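Long-range contact in lipoprotein (Streptococcus pneumoniae serotype 4, PDB 6JF1), which binds L-methionine as the substrate-binding lipoprotein of an ABC importer, probably handing it on to the membrane transporter: residues A[101-113]-A[265-276]. Numbering follows the deposited sequence.
Sequences AIADTYISPIRLY and EESSDGLDQPVW
The carboxylate of Asp272 lies stacked on one face of the Tyr106 ring, the two planes only 8° apart. Asp272 OD2 sits over the ring centre, 3.5 Å from Tyr106 CZ, and Asp272 CB makes a CH-pi contact with the same face. A Tyr106 chi1 of 70°, with CG flanked by both backbone branches, brings the ring against the Asp272 side chain. The Trp276 indole receives Thr105 O at its edge, 3.2 Å from Trp276 CE3, and carries Pro274 CB over one face. Arg35 and Arg42 form salt bridges with Asp272 OD2, so the negative charge above the ring is probably well compensated. Asn203 ND2 bonds both Tyr106 OH and Asp272 OD1, which probably helps fix the stack at the methionine pocket, which Tyr106 helps to line.

The backbones pair antiparallel. Ile107 N donates to Gln273 O at 2.9 Å, and Gln273 N donates back to Ile107 O at 2.8 Å. Val275 N adds a third bond to Thr105 O at 2.9 Å. Beside this ladder, Ile107 CG2 meets Val275 CG1 at 3.9 Å, the side chains crossing at about a right angle. Beyond it, Ser108 OG donates to Leu271 O at 2.7 Å, from above the carbonyl plane. A water also donates to Leu271 O, so two donors grip this oxygen.

Helix 258-267 ends in a Schellman motif, and a type I' turn at 268-271 leads into strand 273-274. That outermost strand pairs with strand 100-107, whose other neighbour is strand 231-235. Past Ser108 the chain enters strand 111-117 of the second sheet, consistent with a linker between the two lobes of a substrate-binding protein, with methionine beside it.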
loop_
_atom_site.group_PDB
_atom_site.type_symbol
_atom_site.label_atom_id
_atom_site.label_comp_id
_atom_site.label_asym_id
_atom_site.label_seq_id
_atom_site.Cartn_x
_atom_site.Cartn_y
_atom_site.Cartn_z
ATOM N N ALA A 101 -7.904 -10.197 8.997
ATOM C CA ALA A 101 -7.862 -10.377 7.567
ATOM C C ALA A 101 -8.852 -11.495 7.214
ATOM O O ALA A 101 -8.882 -12.497 7.951
ATOM C CB ALA A 101 -6.457 -10.783 7.165
ATOM N N ILE A 102 -9.702 -11.306 6.172
ATOM C CA ILE A 102 -10.698 -12.326 5.801
ATOM C C ILE A 102 -10.479 -12.743 4.342
ATOM O O ILE A 102 -11.226 -13.573 3.841
ATOM C CB ILE A 102 -12.129 -11.794 6.039
ATOM C CG1 ILE A 102 -12.375 -10.523 5.219
ATOM C CG2 ILE A 102 -12.335 -11.549 7.528
ATOM C CD1 ILE A 102 -13.810 -10.030 5.211
ATOM N N ALA A 103 -9.492 -12.144 3.655
ATOM C CA ALA A 103 -9.099 -12.529 2.275
ATOM C C ALA A 103 -7.779 -11.849 1.934
ATOM O O ALA A 103 -7.587 -10.689 2.336
ATOM C CB ALA A 103 -10.174 -12.112 1.289
ATOM N N ASP A 104 -6.912 -12.518 1.156
ATOM C CA ASP A 104 -5.726 -11.876 0.566
ATOM C C ASP A 104 -6.084 -11.329 -0.822
ATOM O O ASP A 104 -6.924 -11.891 -1.522
ATOM C CB ASP A 104 -4.546 -12.843 0.370
ATOM C CG ASP A 104 -4.041 -13.571 1.605
ATOM O OD1 ASP A 104 -4.332 -13.137 2.734
ATOM O OD2 ASP A 104 -3.369 -14.594 1.419
ATOM N N THR A 105 -5.441 -10.233 -1.235
ATOM C CA THR A 105 -5.823 -9.593 -2.501
ATOM C C THR A 105 -4.643 -9.674 -3.468
ATOM O O THR A 105 -4.554 -10.596 -4.286
ATOM C CB THR A 105 -6.404 -8.181 -2.294
ATOM O OG1 THR A 105 -5.404 -7.401 -1.625
ATOM C CG2 THR A 105 -7.703 -8.190 -1.513
ATOM N N TYR A 106 -3.678 -8.771 -3.308
ATOM C CA TYR A 106 -2.600 -8.671 -4.222
ATOM C C TYR A 106 -1.289 -8.364 -3.458
ATOM O O TYR A 106 -1.300 -8.036 -2.254
ATOM C CB TYR A 106 -2.987 -7.622 -5.257
ATOM C CG TYR A 106 -3.005 -6.225 -4.697
ATOM C CD1 TYR A 106 -1.809 -5.536 -4.608
ATOM C CD2 TYR A 106 -4.174 -5.582 -4.296
ATOM C CE1 TYR A 106 -1.753 -4.239 -4.131
ATOM C CE2 TYR A 106 -4.129 -4.274 -3.810
ATOM C CZ TYR A 106 -2.908 -3.614 -3.711
ATOM O OH TYR A 106 -2.744 -2.347 -3.215
ATOM N N ILE A 107 -0.158 -8.516 -4.148
ATOM C CA ILE A 107 1.134 -8.021 -3.695
ATOM C C ILE A 107 1.628 -7.038 -4.757
ATOM O O ILE A 107 1.313 -7.176 -5.933
ATOM C CB ILE A 107 2.122 -9.170 -3.447
ATOM C CG1 ILE A 107 3.356 -8.684 -2.685
ATOM C CG2 ILE A 107 2.478 -9.880 -4.771
ATOM C CD1 ILE A 107 4.324 -9.793 -2.272
ATOM N N SER A 108 2.258 -5.965 -4.287
ATOM C CA SER A 108 2.946 -5.032 -5.140
ATOM C C SER A 108 4.318 -4.673 -4.520
ATOM O O SER A 108 4.419 -3.706 -3.761
ATOM C CB SER A 108 2.080 -3.804 -5.316
ATOM O OG SER A 108 2.606 -3.008 -6.358
ATOM N N PRO A 109 5.375 -5.435 -4.852
ATOM C CA PRO A 109 6.690 -5.217 -4.255
ATOM C C PRO A 109 7.118 -3.739 -4.361
ATOM O O PRO A 109 7.023 -3.114 -5.437
ATOM C CB PRO A 109 7.646 -6.126 -5.042
ATOM C CG PRO A 109 6.757 -7.241 -5.547
ATOM C CD PRO A 109 5.436 -6.546 -5.832
ATOM N N ILE A 110 7.517 -3.148 -3.233
ATOM C CA ILE A 110 7.724 -1.692 -3.214
ATOM C C ILE A 110 8.969 -1.347 -4.049
ATOM O O ILE A 110 9.893 -2.170 -4.159
ATOM C CB ILE A 110 7.849 -1.196 -1.753
ATOM C CG1 ILE A 110 7.497 0.289 -1.629
ATOM C CG2 ILE A 110 9.227 -1.535 -1.168
ATOM C CD1 ILE A 110 7.199 0.711 -0.218
ATOM N N ARG A 111 9.036 -0.126 -4.586
ATOM C CA ARG A 111 10.086 0.228 -5.513
ATOM C C ARG A 111 10.736 1.548 -5.098
ATOM O O ARG A 111 10.107 2.426 -4.497
ATOM C CB ARG A 111 9.538 0.346 -6.947
ATOM C CG ARG A 111 9.381 -1.003 -7.635
ATOM C CD ARG A 111 8.286 -0.991 -8.684
ATOM N NE ARG A 111 8.413 -2.208 -9.466
ATOM C CZ ARG A 111 7.641 -3.291 -9.377
ATOM N NH1 ARG A 111 6.771 -3.472 -8.381
ATOM N NH2 ARG A 111 7.742 -4.203 -10.327
ATOM N N LEU A 112 12.006 1.654 -5.473
ATOM C CA LEU A 112 12.733 2.876 -5.372
ATOM C C LEU A 112 12.701 3.586 -6.732
ATOM O O LEU A 112 12.936 2.954 -7.772
ATOM C CB LEU A 112 14.168 2.547 -4.959
ATOM C CG LEU A 112 15.075 3.774 -4.883
ATOM C CD1 LEU A 112 14.815 4.535 -3.584
ATOM C CD2 LEU A 112 16.542 3.347 -5.015
ATOM N N TYR A 113 12.397 4.889 -6.700
ATOM C CA TYR A 113 12.221 5.697 -7.929
ATOM C C TYR A 113 13.249 6.832 -7.937
ATOM O O TYR A 113 13.578 7.382 -6.877
ATOM C CB TYR A 113 10.823 6.317 -7.996
ATOM C CG TYR A 113 9.726 5.296 -8.185
ATOM C CD1 TYR A 113 9.156 4.658 -7.087
ATOM C CD2 TYR A 113 9.309 4.898 -9.461
ATOM C CE1 TYR A 113 8.174 3.685 -7.247
ATOM C CE2 TYR A 113 8.322 3.928 -9.631
ATOM C CZ TYR A 113 7.751 3.319 -8.517
ATOM O OH TYR A 113 6.770 2.369 -8.652
ATOM N N GLU A 265 -4.967 -6.987 -13.050
ATOM C CA GLU A 265 -3.773 -7.036 -13.862
ATOM C C GLU A 265 -3.873 -5.972 -14.954
ATOM O O GLU A 265 -2.982 -5.163 -15.121
ATOM C CB GLU A 265 -3.581 -8.459 -14.397
ATOM C CG GLU A 265 -3.317 -9.429 -13.245
ATOM C CD GLU A 265 -2.761 -10.812 -13.555
ATOM O OE1 GLU A 265 -3.500 -11.596 -14.197
ATOM O OE2 GLU A 265 -1.606 -11.124 -13.116
ATOM N N GLU A 266 -5.003 -5.939 -15.622
ATOM C CA GLU A 266 -5.165 -5.024 -16.758
ATOM C C GLU A 266 -5.208 -3.565 -16.264
ATOM O O GLU A 266 -4.473 -2.728 -16.764
ATOM C CB GLU A 266 -6.454 -5.390 -17.498
ATOM C CG GLU A 266 -6.844 -4.382 -18.592
ATOM C CD GLU A 266 -6.071 -4.753 -19.833
ATOM O OE1 GLU A 266 -5.263 -5.688 -19.715
ATOM O OE2 GLU A 266 -6.242 -4.111 -20.875
ATOM N N SER A 267 -6.091 -3.263 -15.299
ATOM C CA SER A 267 -6.360 -1.869 -14.868
ATOM C C SER A 267 -5.163 -1.263 -14.101
ATOM O O SER A 267 -5.017 -0.032 -14.051
ATOM C CB SER A 267 -7.621 -1.799 -14.051
ATOM O OG SER A 267 -7.447 -2.494 -12.824
ATOM N N SER A 268 -4.280 -2.098 -13.547
ATOM C CA SER A 268 -3.047 -1.604 -12.875
ATOM C C SER A 268 -1.825 -1.752 -13.792
ATOM O O SER A 268 -0.701 -1.545 -13.360
ATOM C CB SER A 268 -2.840 -2.361 -11.548
ATOM O OG SER A 268 -2.226 -3.648 -11.769
ATOM N N ASP A 269 -2.008 -2.252 -15.019
ATOM C CA ASP A 269 -0.836 -2.506 -15.922
ATOM C C ASP A 269 0.191 -3.442 -15.270
ATOM O O ASP A 269 1.388 -3.342 -15.546
ATOM C CB ASP A 269 -0.220 -1.224 -16.506
ATOM C CG ASP A 269 0.569 -1.495 -17.787
ATOM O OD1 ASP A 269 0.438 -2.632 -18.341
ATOM O OD2 ASP A 269 1.338 -0.601 -18.216
ATOM N N GLY A 270 -0.255 -4.418 -14.465
ATOM C CA GLY A 270 0.731 -5.331 -13.850
ATOM C C GLY A 270 1.302 -4.819 -12.517
ATOM O O GLY A 270 1.954 -5.573 -11.809
ATOM N N LEU A 271 1.087 -3.564 -12.139
ATOM C CA LEU A 271 1.632 -3.060 -10.831
ATOM C C LEU A 271 1.106 -3.907 -9.650
ATOM O O LEU A 271 1.841 -4.163 -8.705
ATOM C CB LEU A 271 1.282 -1.578 -10.671
ATOM C CG LEU A 271 1.661 -0.906 -9.340
ATOM C CD1 LEU A 271 3.171 -0.886 -9.115
ATOM C CD2 LEU A 271 1.110 0.516 -9.314
ATOM N N ASP A 272 -0.144 -4.356 -9.694
ATOM C CA ASP A 272 -0.684 -5.175 -8.607
ATOM C C ASP A 272 -0.777 -6.641 -9.050
ATOM O O ASP A 272 -1.413 -6.971 -10.085
ATOM C CB ASP A 272 -2.104 -4.756 -8.246
ATOM C CG ASP A 272 -2.266 -3.369 -7.633
ATOM O OD1 ASP A 272 -1.278 -2.599 -7.594
ATOM O OD2 ASP A 272 -3.407 -3.079 -7.175
ATOM N N GLN A 273 -0.229 -7.526 -8.237
ATOM C CA GLN A 273 -0.174 -8.929 -8.598
ATOM C C GLN A 273 -1.125 -9.741 -7.706
ATOM O O GLN A 273 -0.839 -9.957 -6.522
ATOM C CB GLN A 273 1.268 -9.424 -8.484
ATOM C CG GLN A 273 1.337 -10.934 -8.655
ATOM C CD GLN A 273 2.719 -11.510 -8.464
ATOM O OE1 GLN A 273 3.732 -10.822 -8.599
ATOM N NE2 GLN A 273 2.769 -12.802 -8.167
ATOM N N PRO A 274 -2.241 -10.225 -8.253
ATOM C CA PRO A 274 -3.215 -11.005 -7.450
ATOM C C PRO A 274 -2.556 -12.251 -6.848
ATOM O O PRO A 274 -1.702 -12.849 -7.487
ATOM C CB PRO A 274 -4.285 -11.463 -8.468
ATOM C CG PRO A 274 -4.189 -10.388 -9.545
ATOM C CD PRO A 274 -2.692 -10.149 -9.650
ATOM N N VAL A 275 -2.943 -12.628 -5.622
ATOM C CA VAL A 275 -2.321 -13.753 -4.944
ATOM C C VAL A 275 -3.335 -14.868 -4.620
ATOM O O VAL A 275 -3.019 -15.675 -3.778
ATOM C CB VAL A 275 -1.537 -13.315 -3.679
ATOM C CG1 VAL A 275 -0.341 -12.453 -4.021
ATOM C CG2 VAL A 275 -2.413 -12.593 -2.670
ATOM N N TRP A 276 -4.488 -14.996 -5.270
ATOM C CA TRP A 276 -5.414 -16.112 -4.895
ATOM C C TRP A 276 -5.540 -17.160 -6.010
ATOM O O TRP A 276 -5.031 -16.938 -7.105
ATOM C CB TRP A 276 -6.792 -15.567 -4.529
ATOM C CG TRP A 276 -7.538 -14.955 -5.675
ATOM C CD1 TRP A 276 -8.370 -15.586 -6.560
ATOM C CD2 TRP A 276 -7.524 -13.567 -6.054
ATOM N NE1 TRP A 276 -8.882 -14.681 -7.459
ATOM C CE2 TRP A 276 -8.396 -13.433 -7.163
ATOM C CE3 TRP A 276 -6.861 -12.435 -5.561
ATOM C CZ2 TRP A 276 -8.645 -12.203 -7.766
ATOM C CZ3 TRP A 276 -7.125 -11.218 -6.144
ATOM C CH2 TRP A 276 -7.977 -11.111 -7.249
HETATM O O HOH W 1 4.185 -5.512 -9.215
#